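Long-range contacts in cycloalternan-forming enzyme (Listeria monocytogenes serovar 1/2a, PDB 5F7U), which is a multidomain enzyme of glycoside hydrolase family 31, built around a TIM barrel, with a family 6 carbohydrate-binding module and glucose units bound at several sites: residues I40-I45 with N75-K80; Q122-V127 with I198-Y203; G766-I771 with F795-A800. The protein carries 1 engineered substitution. All coordinates share one frame; numbering follows the deposited sequence.

Contact 1 (I40-I45 with N75-K80); sequences ITTWPI and NNTYWK. With GLC (alpha-D-glucopyranose), chain E.
The side chain of Asn-76 shows how one amide can serve a sheet and a sugar together. Its CB passes 3.3 Å from OG1 of Thr-41, and the first torsion (chi1 -69°) sets CG anti to the carbonyl carbon. At the tip the amide divides: OD1 accepts a short bond from O2 of the glucose, 2.6 Å away, while ND2 spends its protons on glucose O3 at 2.8 Å and on Thr-41 OG1 at 2.9 Å. The latter bond is nearly straight (167°) and lies in the amide plane, so the threonine fixes the rotation of the group that meets the ligand. Thr-41 OG1 passes its own proton to Thr-77 O from above the carbonyl plane, and rests over one face of the Tyr-78 ring.

That carbonyl also receives Thr-42 N, in plane, as part of the antiparallel pairing of strands 36-43 and 76-84 in the N-terminal domain, whose family belongs to the immunoglobulin-like E-set clan. Beyond the last pair, Trp-43 precedes a cis peptide bond to Pro-44. Its CG takes the crowded position between N and carbonyl carbon, and its indole lies 27° from the amide plane of Asn-76, with glucose C2 over one face. Tyr-8 completes this pocket, to which Asn-75 ND2 adds a weak bond to glucose O2. On the sheet face opposite Thr-41, Trp-79 NE1 points almost in its ring plane at Thr-42 OG1, 2.9 Å away, an oxygen also bonded to Gln-49.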
loop_
_atom_site.group_PDB
_atom_site.type_symbol
_atom_site.label_atom_id
_atom_site.label_comp_id
_atom_site.label_asym_id
_atom_site.label_seq_id
_atom_site.Cartn_x
_atom_site.Cartn_y
_atom_site.Cartn_z
ATOM N N ILE A 40 -16.179 24.028 -32.638
ATOM C CA ILE A 40 -16.702 25.351 -32.252
ATOM C C ILE A 40 -18.206 25.263 -32.026
ATOM O O ILE A 40 -18.890 24.569 -32.774
ATOM C CB ILE A 40 -16.409 26.364 -33.396
ATOM C CG1 ILE A 40 -14.898 26.398 -33.697
ATOM C CG2 ILE A 40 -16.956 27.760 -33.075
ATOM C CD1 ILE A 40 -14.574 26.918 -35.104
ATOM N N THR A 41 -18.732 25.968 -31.012
ATOM C CA THR A 41 -20.191 26.005 -30.819
ATOM C C THR A 41 -20.732 27.410 -30.975
ATOM O O THR A 41 -20.028 28.385 -30.690
ATOM C CB THR A 41 -20.647 25.366 -29.475
ATOM O OG1 THR A 41 -22.058 25.090 -29.491
ATOM C CG2 THR A 41 -20.309 26.223 -28.263
ATOM N N THR A 42 -21.964 27.492 -31.476
ATOM C CA THR A 42 -22.712 28.752 -31.464
ATOM C C THR A 42 -24.095 28.478 -30.882
ATOM O O THR A 42 -24.563 27.335 -30.899
ATOM C CB THR A 42 -22.873 29.320 -32.888
ATOM O OG1 THR A 42 -23.486 28.327 -33.743
ATOM C CG2 THR A 42 -21.509 29.726 -33.444
ATOM N N TRP A 43 -24.751 29.524 -30.383
ATOM C CA TRP A 43 -26.111 29.407 -29.866
ATOM C C TRP A 43 -26.801 30.768 -30.037
ATOM O O TRP A 43 -26.099 31.784 -30.068
ATOM C CB TRP A 43 -26.107 28.991 -28.391
ATOM C CG TRP A 43 -25.439 29.976 -27.481
ATOM C CD1 TRP A 43 -26.053 30.970 -26.749
ATOM C CD2 TRP A 43 -24.044 30.070 -27.203
ATOM N NE1 TRP A 43 -25.110 31.672 -26.031
ATOM C CE2 TRP A 43 -23.870 31.144 -26.288
ATOM C CE3 TRP A 43 -22.912 29.359 -27.640
ATOM C CZ2 TRP A 43 -22.610 31.514 -25.793
ATOM C CZ3 TRP A 43 -21.646 29.734 -27.148
ATOM C CH2 TRP A 43 -21.514 30.805 -26.238
ATOM N N PRO A 44 -28.131 30.809 -30.160
ATOM C CA PRO A 44 -28.995 29.630 -30.281
ATOM C C PRO A 44 -28.922 29.041 -31.692
ATOM O O PRO A 44 -28.246 29.610 -32.567
ATOM C CB PRO A 44 -30.395 30.210 -30.025
ATOM C CG PRO A 44 -30.312 31.587 -30.604
ATOM C CD PRO A 44 -28.912 32.061 -30.300
ATOM N N ILE A 45 -29.602 27.913 -31.908
ATOM C CA ILE A 45 -29.700 27.328 -33.243
ATOM C C ILE A 45 -30.523 28.260 -34.127
ATOM O O ILE A 45 -31.676 28.605 -33.800
ATOM C CB ILE A 45 -30.309 25.901 -33.227
ATOM C CG1 ILE A 45 -29.436 24.935 -32.396
ATOM C CG2 ILE A 45 -30.471 25.370 -34.648
ATOM C CD1 ILE A 45 -30.184 23.697 -31.933
ATOM N N ASN A 75 -29.444 23.789 -27.018
ATOM C CA ASN A 75 -29.551 25.154 -27.536
ATOM C C ASN A 75 -28.468 25.530 -28.570
ATOM O O ASN A 75 -28.392 26.708 -29.003
ATOM C CB ASN A 75 -29.498 26.127 -26.346
ATOM C CG ASN A 75 -29.866 27.554 -26.725
ATOM O OD1 ASN A 75 -30.857 27.793 -27.412
ATOM N ND2 ASN A 75 -29.072 28.513 -26.253
ATOM N N ASN A 76 -27.642 24.552 -28.969
ATOM C CA ASN A 76 -26.375 24.823 -29.659
ATOM C C ASN A 76 -26.173 24.101 -30.983
ATOM O O ASN A 76 -26.673 22.987 -31.191
ATOM C CB ASN A 76 -25.197 24.427 -28.757
ATOM C CG ASN A 76 -25.040 25.326 -27.558
ATOM O OD1 ASN A 76 -25.974 25.538 -26.782
ATOM N ND2 ASN A 76 -23.851 25.870 -27.403
ATOM N N THR A 77 -25.423 24.759 -31.866
ATOM C CA THR A 77 -24.864 24.128 -33.054
ATOM C C THR A 77 -23.375 23.924 -32.848
ATOM O O THR A 77 -22.676 24.794 -32.298
ATOM C CB THR A 77 -25.116 24.983 -34.317
ATOM O OG1 THR A 77 -26.518 25.170 -34.459
ATOM C CG2 THR A 77 -24.605 24.267 -35.585
ATOM N N TYR A 78 -22.892 22.776 -33.304
ATOM C CA TYR A 78 -21.476 22.427 -33.201
ATOM C C TYR A 78 -20.942 22.315 -34.604
ATOM O O TYR A 78 -21.619 21.772 -35.497
ATOM C CB TYR A 78 -21.295 21.120 -32.398
ATOM C CG TYR A 78 -21.672 21.327 -30.958
ATOM C CD1 TYR A 78 -22.997 21.183 -30.537
ATOM C CD2 TYR A 78 -20.707 21.699 -30.013
ATOM C CE1 TYR A 78 -23.358 21.387 -29.217
ATOM C CE2 TYR A 78 -21.056 21.918 -28.692
ATOM C CZ TYR A 78 -22.372 21.763 -28.305
ATOM O OH TYR A 78 -22.715 21.997 -26.996
ATOM N N TRP A 79 -19.760 22.880 -34.792
ATOM C CA TRP A 79 -19.123 23.059 -36.093
ATOM C C TRP A 79 -17.686 22.533 -36.052
ATOM O O TRP A 79 -17.050 22.556 -34.989
ATOM C CB TRP A 79 -19.046 24.560 -36.427
ATOM C CG TRP A 79 -20.321 25.351 -36.286
ATOM C CD1 TRP A 79 -20.869 25.837 -35.136
ATOM C CD2 TRP A 79 -21.169 25.802 -37.357
ATOM N NE1 TRP A 79 -22.022 26.541 -35.414
ATOM C CE2 TRP A 79 -22.230 26.536 -36.768
ATOM C CE3 TRP A 79 -21.138 25.653 -38.759
ATOM C CZ2 TRP A 79 -23.266 27.111 -37.524
ATOM C CZ3 TRP A 79 -22.175 26.221 -39.520
ATOM C CH2 TRP A 79 -23.217 26.959 -38.894
ATOM N N LYS A 80 -17.191 22.063 -37.202
ATOM C CA LYS A 80 -15.798 21.636 -37.344
ATOM C C LYS A 80 -15.089 22.469 -38.389
ATOM O O LYS A 80 -15.558 22.573 -39.534
ATOM C CB LYS A 80 -15.691 20.151 -37.728
ATOM C CG LYS A 80 -15.970 19.207 -36.583
ATOM C CD LYS A 80 -15.729 17.762 -37.011
ATOM C CE LYS A 80 -15.972 16.799 -35.848
ATOM N NZ LYS A 80 -14.910 16.838 -34.800
HETATM C C1 GLC E . -26.145 29.191 -23.420
HETATM C C2 GLC E . -25.497 28.200 -24.405
HETATM C C3 GLC E . -24.213 27.595 -23.826
HETATM C C4 GLC E . -23.228 28.687 -23.387
HETATM C C5 GLC E . -23.917 29.670 -22.422
HETATM C C6 GLC E . -23.044 30.883 -22.108
HETATM O O1 GLC E . -26.764 28.501 -22.328
HETATM O O2 GLC E . -26.432 27.177 -24.775
HETATM O O3 GLC E . -23.579 26.747 -24.785
HETATM O O4 GLC E . -22.108 28.064 -22.743
HETATM O O5 GLC E . -25.183 30.148 -22.929
HETATM O O6 GLC E . -23.464 31.436 -20.858
HETATM O O HOH W 1 -31.609 26.875 -30.040
#

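Contact 2 (Q122-V127 with I198-Y203); sequences QDVTSV and IQKSPY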
loop_
_atom_site.group_PDB
_atom_site.type_symbol
_atom_site.label_atom_id
_atom_site.label_comp_id
_atom_site.label_asym_id
_atom_site.label_seq_id
_atom_site.Cartn_x
_atom_site.Cartn_y
_atom_site.Cartn_z
ATOM N N GLN A 122 21.648 11.218 -30.497
ATOM C CA GLN A 122 22.379 10.383 -31.446
ATOM C C GLN A 122 23.608 9.777 -30.759
ATOM O O GLN A 122 23.523 8.659 -30.244
ATOM C CB GLN A 122 22.729 11.161 -32.728
ATOM C CG GLN A 122 23.608 10.410 -33.744
ATOM C CD GLN A 122 23.049 9.058 -34.153
ATOM O OE1 GLN A 122 21.854 8.927 -34.445
ATOM N NE2 GLN A 122 23.919 8.035 -34.199
ATOM N N ASP A 123 24.721 10.522 -30.729
ATOM C CA ASP A 123 25.988 10.055 -30.164
ATOM C C ASP A 123 26.453 10.865 -28.963
ATOM O O ASP A 123 26.113 12.040 -28.828
ATOM C CB ASP A 123 27.102 10.139 -31.226
ATOM C CG ASP A 123 26.841 9.253 -32.431
ATOM O OD1 ASP A 123 26.066 8.294 -32.342
ATOM O OD2 ASP A 123 27.429 9.522 -33.496
ATOM N N VAL A 124 27.268 10.233 -28.118
ATOM C CA VAL A 124 28.092 10.955 -27.129
ATOM C C VAL A 124 29.338 11.450 -27.861
ATOM O O VAL A 124 30.093 10.638 -28.405
ATOM C CB VAL A 124 28.502 10.045 -25.947
ATOM C CG1 VAL A 124 29.401 10.790 -24.957
ATOM C CG2 VAL A 124 27.261 9.498 -25.242
ATOM N N THR A 125 29.543 12.766 -27.892
ATOM C CA THR A 125 30.709 13.338 -28.551
ATOM C C THR A 125 31.858 13.603 -27.584
ATOM O O THR A 125 33.020 13.586 -27.989
ATOM C CB THR A 125 30.373 14.626 -29.336
ATOM O OG1 THR A 125 29.842 15.605 -28.445
ATOM C CG2 THR A 125 29.352 14.341 -30.398
ATOM N N SER A 126 31.533 13.847 -26.318
ATOM C CA SER A 126 32.553 13.992 -25.283
ATOM C C SER A 126 31.969 13.780 -23.897
ATOM O O SER A 126 30.756 13.936 -23.672
ATOM C CB SER A 126 33.276 15.348 -25.373
ATOM O OG SER A 126 32.445 16.429 -24.975
ATOM N N VAL A 127 32.862 13.416 -22.980
ATOM C CA VAL A 127 32.534 13.143 -21.587
ATOM C C VAL A 127 33.333 14.148 -20.749
ATOM O O VAL A 127 34.543 14.283 -20.930
ATOM C CB VAL A 127 32.943 11.690 -21.198
ATOM C CG1 VAL A 127 32.667 11.399 -19.727
ATOM C CG2 VAL A 127 32.239 10.671 -22.077
ATOM N N ILE A 198 28.130 2.805 -20.990
ATOM C CA ILE A 198 27.505 3.698 -21.977
ATOM C C ILE A 198 28.262 3.597 -23.304
ATOM O O ILE A 198 29.397 4.046 -23.396
ATOM C CB ILE A 198 27.465 5.162 -21.478
ATOM C CG1 ILE A 198 26.669 5.268 -20.167
ATOM C CG2 ILE A 198 26.866 6.104 -22.528
ATOM C CD1 ILE A 198 27.110 6.437 -19.328
ATOM N N GLN A 199 27.632 2.992 -24.305
ATOM C CA GLN A 199 28.179 3.044 -25.674
ATOM C C GLN A 199 28.003 4.464 -26.199
ATOM O O GLN A 199 27.018 5.127 -25.861
ATOM C CB GLN A 199 27.515 2.014 -26.598
ATOM C CG GLN A 199 27.840 0.546 -26.283
ATOM C CD GLN A 199 29.329 0.150 -26.381
ATOM O OE1 GLN A 199 30.113 0.712 -27.167
ATOM N NE2 GLN A 199 29.721 -0.839 -25.577
ATOM N N LYS A 200 28.974 4.948 -26.977
ATOM C CA LYS A 200 28.943 6.331 -27.435
ATOM C C LYS A 200 28.302 6.546 -28.800
ATOM O O LYS A 200 27.769 7.611 -29.055
ATOM C CB LYS A 200 30.345 6.931 -27.444
ATOM C CG LYS A 200 30.931 7.122 -26.058
ATOM C CD LYS A 200 32.244 7.863 -26.186
ATOM C CE LYS A 200 32.849 8.146 -24.831
ATOM N NZ LYS A 200 34.138 8.878 -25.022
ATOM N N SER A 201 28.369 5.553 -29.682
ATOM C CA SER A 201 27.913 5.737 -31.052
ATOM C C SER A 201 27.241 4.469 -31.592
ATOM O O SER A 201 27.936 3.565 -32.048
ATOM C CB SER A 201 29.084 6.180 -31.941
ATOM O OG SER A 201 28.642 6.412 -33.273
ATOM N N PRO A 202 25.906 4.388 -31.554
ATOM C CA PRO A 202 25.029 5.405 -30.957
ATOM C C PRO A 202 25.003 5.320 -29.428
ATOM O O PRO A 202 25.369 4.272 -28.850
ATOM C CB PRO A 202 23.655 5.060 -31.539
ATOM C CG PRO A 202 23.726 3.603 -31.809
ATOM C CD PRO A 202 25.134 3.346 -32.261
ATOM N N TYR A 203 24.619 6.425 -28.786
ATOM C CA TYR A 203 24.467 6.472 -27.337
ATOM C C TYR A 203 23.522 5.356 -26.882
ATOM O O TYR A 203 22.444 5.214 -27.429
ATOM C CB TYR A 203 23.941 7.838 -26.867
ATOM C CG TYR A 203 23.299 7.753 -25.503
ATOM C CD1 TYR A 203 24.089 7.648 -24.347
ATOM C CD2 TYR A 203 21.899 7.703 -25.370
ATOM C CE1 TYR A 203 23.493 7.523 -23.090
ATOM C CE2 TYR A 203 21.295 7.581 -24.108
ATOM C CZ TYR A 203 22.103 7.482 -22.980
ATOM O OH TYR A 203 21.533 7.338 -21.737
HETATM O O HOH W 2 33.684 10.937 -26.812
HETATM O O HOH W 3 35.283 12.005 -23.947
#
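Lys-200 turns its CG anti to its own carbonyl carbon (chi1 -68°) and then runs fully extended, whereas Val-124 keeps CG1 anti to the backbone N (chi1 178°) and so leaves CG2 beside that nitrogen. The two side chains cross obliquely, Lys-200 CG lying 3.8 Å from Val-124 CB. Farther along the lysine, CE meets Val-127 CG2 at 3.8 Å, so the aliphatic shaft serves two valines before its charge is reached. On Val-124, the CG2 branch reaches CD1 of the Tyr-203 ring, 3.8 Å away.

Two backbone bonds hold the segments together around the cis peptide that joins Ser-201 to Pro-202. Val-124 N donates to Lys-200 O over 2.8 Å, on a lone pair in the carbonyl plane, and Tyr-203 N donates to Gln-122 O over 2.9 Å. Beside these bonds, Gln-122 bends at its second torsion so that NE2 bonds to Asp-123 OD1 from above the carboxylate plane, 2.9 Å away.

The ammonium of Lys-200 forms a salt bridge with Asp-182 and bonds to the carbonyl of Thr-183, while a water carries it weakly on to Thr-125 O. The axes of the two strand segments stand at 90°, a crossing and not a sheet pairing. Strand 106-129, with a classic beta bulge at Thr-125 and Ser-126 facing Asn-137, pairs with strand 134-140. Residues 198-203, within the range of the family 31 N-terminal galactose mutarotase-like domain, run from the end of strand 194-200 through the cis-proline turn to the start of strand 203-209.

Contact 3 (G766-I771 with F795-A800); sequences GEWVDI and FAKAGA. With GLC (alpha-D-glucopyranose), chain B.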
loop_
_atom_site.group_PDB
_atom_site.type_symbol
_atom_site.label_atom_id
_atom_site.label_comp_id
_atom_site.label_asym_id
_atom_site.label_seq_id
_atom_site.Cartn_x
_atom_site.Cartn_y
_atom_site.Cartn_z
ATOM N N GLY A 766 12.197 -22.260 2.931
ATOM C CA GLY A 766 12.346 -22.046 4.384
ATOM C C GLY A 766 11.168 -22.679 5.095
ATOM O O GLY A 766 10.289 -23.192 4.447
ATOM N N GLU A 767 11.091 -22.597 6.412
ATOM C CA GLU A 767 10.032 -23.287 7.146
ATOM C C GLU A 767 8.988 -22.287 7.626
ATOM O O GLU A 767 9.352 -21.229 8.113
ATOM C CB GLU A 767 10.648 -24.019 8.343
ATOM C CG GLU A 767 9.660 -24.887 9.101
ATOM C CD GLU A 767 10.331 -25.707 10.174
ATOM O OE1 GLU A 767 11.044 -26.669 9.829
ATOM O OE2 GLU A 767 10.127 -25.419 11.365
ATOM N N TRP A 768 7.704 -22.630 7.483
ATOM C CA TRP A 768 6.588 -21.760 7.835
ATOM C C TRP A 768 5.714 -22.478 8.843
ATOM O O TRP A 768 5.398 -23.644 8.644
ATOM C CB TRP A 768 5.761 -21.428 6.586
ATOM C CG TRP A 768 6.604 -20.690 5.591
ATOM C CD1 TRP A 768 7.377 -21.242 4.607
ATOM C CD2 TRP A 768 6.827 -19.284 5.541
ATOM N NE1 TRP A 768 8.051 -20.252 3.928
ATOM C CE2 TRP A 768 7.728 -19.043 4.478
ATOM C CE3 TRP A 768 6.324 -18.184 6.274
ATOM C CZ2 TRP A 768 8.153 -17.748 4.127
ATOM C CZ3 TRP A 768 6.737 -16.904 5.925
ATOM C CH2 TRP A 768 7.645 -16.693 4.862
ATOM N N VAL A 769 5.342 -21.801 9.925
ATOM C CA VAL A 769 4.567 -22.456 10.969
ATOM C C VAL A 769 3.245 -21.722 11.113
ATOM O O VAL A 769 3.220 -20.503 11.248
ATOM C CB VAL A 769 5.342 -22.499 12.318
ATOM C CG1 VAL A 769 4.471 -23.113 13.403
ATOM C CG2 VAL A 769 6.641 -23.282 12.166
ATOM N N ASP A 770 2.154 -22.482 11.072
ATOM C CA ASP A 770 0.794 -21.961 11.249
ATOM C C ASP A 770 0.698 -21.321 12.632
ATOM O O ASP A 770 0.901 -21.993 13.642
ATOM C CB ASP A 770 -0.157 -23.161 11.108
ATOM C CG ASP A 770 -1.622 -22.791 11.173
ATOM O OD1 ASP A 770 -2.004 -21.909 11.968
ATOM O OD2 ASP A 770 -2.392 -23.448 10.440
ATOM N N ILE A 771 0.411 -20.024 12.694
ATOM C CA ILE A 771 0.431 -19.325 13.998
ATOM C C ILE A 771 -0.714 -19.701 14.941
ATOM O O ILE A 771 -0.650 -19.408 16.137
ATOM C CB ILE A 771 0.545 -17.782 13.870
ATOM C CG1 ILE A 771 -0.744 -17.165 13.300
ATOM C CG2 ILE A 771 1.764 -17.429 13.004
ATOM C CD1 ILE A 771 -0.844 -15.654 13.461
ATOM N N PHE A 795 1.054 -17.691 8.653
ATOM C CA PHE A 795 2.245 -18.477 8.992
ATOM C C PHE A 795 3.412 -17.591 9.395
ATOM O O PHE A 795 3.619 -16.517 8.811
ATOM C CB PHE A 795 2.695 -19.323 7.801
ATOM C CG PHE A 795 1.575 -20.055 7.114
ATOM C CD1 PHE A 795 0.777 -19.400 6.170
ATOM C CD2 PHE A 795 1.315 -21.409 7.410
ATOM C CE1 PHE A 795 -0.266 -20.066 5.539
ATOM C CE2 PHE A 795 0.285 -22.085 6.758
ATOM C CZ PHE A 795 -0.507 -21.410 5.823
ATOM N N ALA A 796 4.180 -18.053 10.379
ATOM C CA ALA A 796 5.394 -17.348 10.783
ATOM C C ALA A 796 6.616 -17.971 10.136
ATOM O O ALA A 796 6.767 -19.182 10.113
ATOM C CB ALA A 796 5.553 -17.370 12.299
ATOM N N LYS A 797 7.497 -17.098 9.668
ATOM C CA LYS A 797 8.781 -17.439 9.055
ATOM C C LYS A 797 9.731 -18.003 10.102
ATOM O O LYS A 797 9.679 -17.614 11.271
ATOM C CB LYS A 797 9.353 -16.143 8.496
ATOM C CG LYS A 797 10.600 -16.251 7.667
ATOM C CD LYS A 797 10.801 -14.933 6.919
ATOM C CE LYS A 797 11.287 -13.790 7.788
ATOM N NZ LYS A 797 11.627 -12.634 6.889
ATOM N N ALA A 798 10.607 -18.919 9.676
ATOM C CA ALA A 798 11.642 -19.480 10.557
ATOM C C ALA A 798 12.476 -18.373 11.194
ATOM O O ALA A 798 12.910 -17.447 10.509
ATOM C CB ALA A 798 12.534 -20.444 9.769
ATOM N N GLY A 799 12.684 -18.463 12.502
ATOM C CA GLY A 799 13.512 -17.481 13.201
ATOM C C GLY A 799 12.716 -16.306 13.731
ATOM O O GLY A 799 13.272 -15.490 14.473
ATOM N N ALA A 800 11.420 -16.240 13.409
ATOM C CA ALA A 800 10.559 -15.113 13.841
ATOM C C ALA A 800 10.554 -14.920 15.351
ATOM O O ALA A 800 10.504 -15.885 16.109
ATOM C CB ALA A 800 9.135 -15.293 13.338
HETATM C C1 GLC B . -5.632 -26.373 9.617
HETATM C C2 GLC B . -5.888 -26.303 8.110
HETATM C C3 GLC B . -4.977 -27.309 7.394
HETATM C C4 GLC B . -3.508 -27.101 7.799
HETATM C C5 GLC B . -3.379 -27.216 9.326
HETATM C C6 GLC B . -1.974 -27.006 9.883
HETATM O O2 GLC B . -7.264 -26.611 7.852
HETATM O O3 GLC B . -5.159 -27.231 5.975
HETATM O O4 GLC B . -2.657 -28.056 7.162
HETATM O O5 GLC B . -4.231 -26.218 9.908
HETATM O O6 GLC B . -1.485 -25.725 9.465
HETATM O O HOH W 4 8.918 -21.052 10.944
#
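Asp-770 makes the contact with the ligand: its OD2 accepts a short hydrogen bond, 2.6 Å, from O6 of the glucose. CG stands anti to the backbone N (chi1 -176°), and the two carboxylate oxygens have further partners that limit its rotation, OD2 accepting from the Tyr-785 hydroxyl and OD1 from the backbone N of Trp-772. A carboxylate gripped by several donors is probably kept in its charged form.

Behind this residue, the strand position is set by the antiparallel pairing with segment 795-800. Val-769 and Ala-796 form the hydrogen-bonded pair: Val-769 N reaches Ala-796 O at 3.0 Å on a lone pair, and Ala-796 N reaches Val-769 O at 2.8 Å. Asp-770 itself sits opposite Phe-795 in a non-hydrogen-bonded pair, with Phe-795 CD2 3.9 Å from the Asp-770 backbone N. On the same sheet face, Phe-795 CB packs 3.9 Å from Trp-768 CB. The indole of Trp-768 then runs alongside Lys-797, both pointing the same way, with CZ3 3.7 Å from Lys-797 CB; its NE1 is tied to Pro-764 O, and the lysine ammonium leads off to Asp-744 O. Just past the strand end, Ile-771 CG2 touches Ala-796 CB at 3.9 Å, a methyl that lies with Val-769 on the other face.

Farther out, a water donates to both Glu-767 O and Ala-796 O, where the pairing frays into a type II beta turn from Lys-797 to Ala-800. Strand 794-797 continues the sheet to strand 746-748, and strand 767-770 to strand 776-778, whose His-777 binds the same glucose. The arrangement is two neighbouring strands of an antiparallel sheet in the family 31 C-terminal domain, with a glycan pocket at the end of strand 767-770.

The three contacts lie far apart, with centres 51 to 69 Å from one another, and share no strand. Contact 3 is buried, whereas contacts 1 and 2 are partly buried, with exposed residues at their margins. Contacts 1 and 3 are both antiparallel pairings that end at a glucose, yet they meet it differently: contact 1 uses amides and an aromatic face in the N-terminal domain, contact 3 a carboxylate in the C-terminal domain, on the other side of the chain's centre. Contact 2 holds no ligand; there strands cross at right angles, and an aliphatic lysine shaft and two backbone bonds replace regular pairing, while the lysine's salt bridge goes to a residue outside the contact.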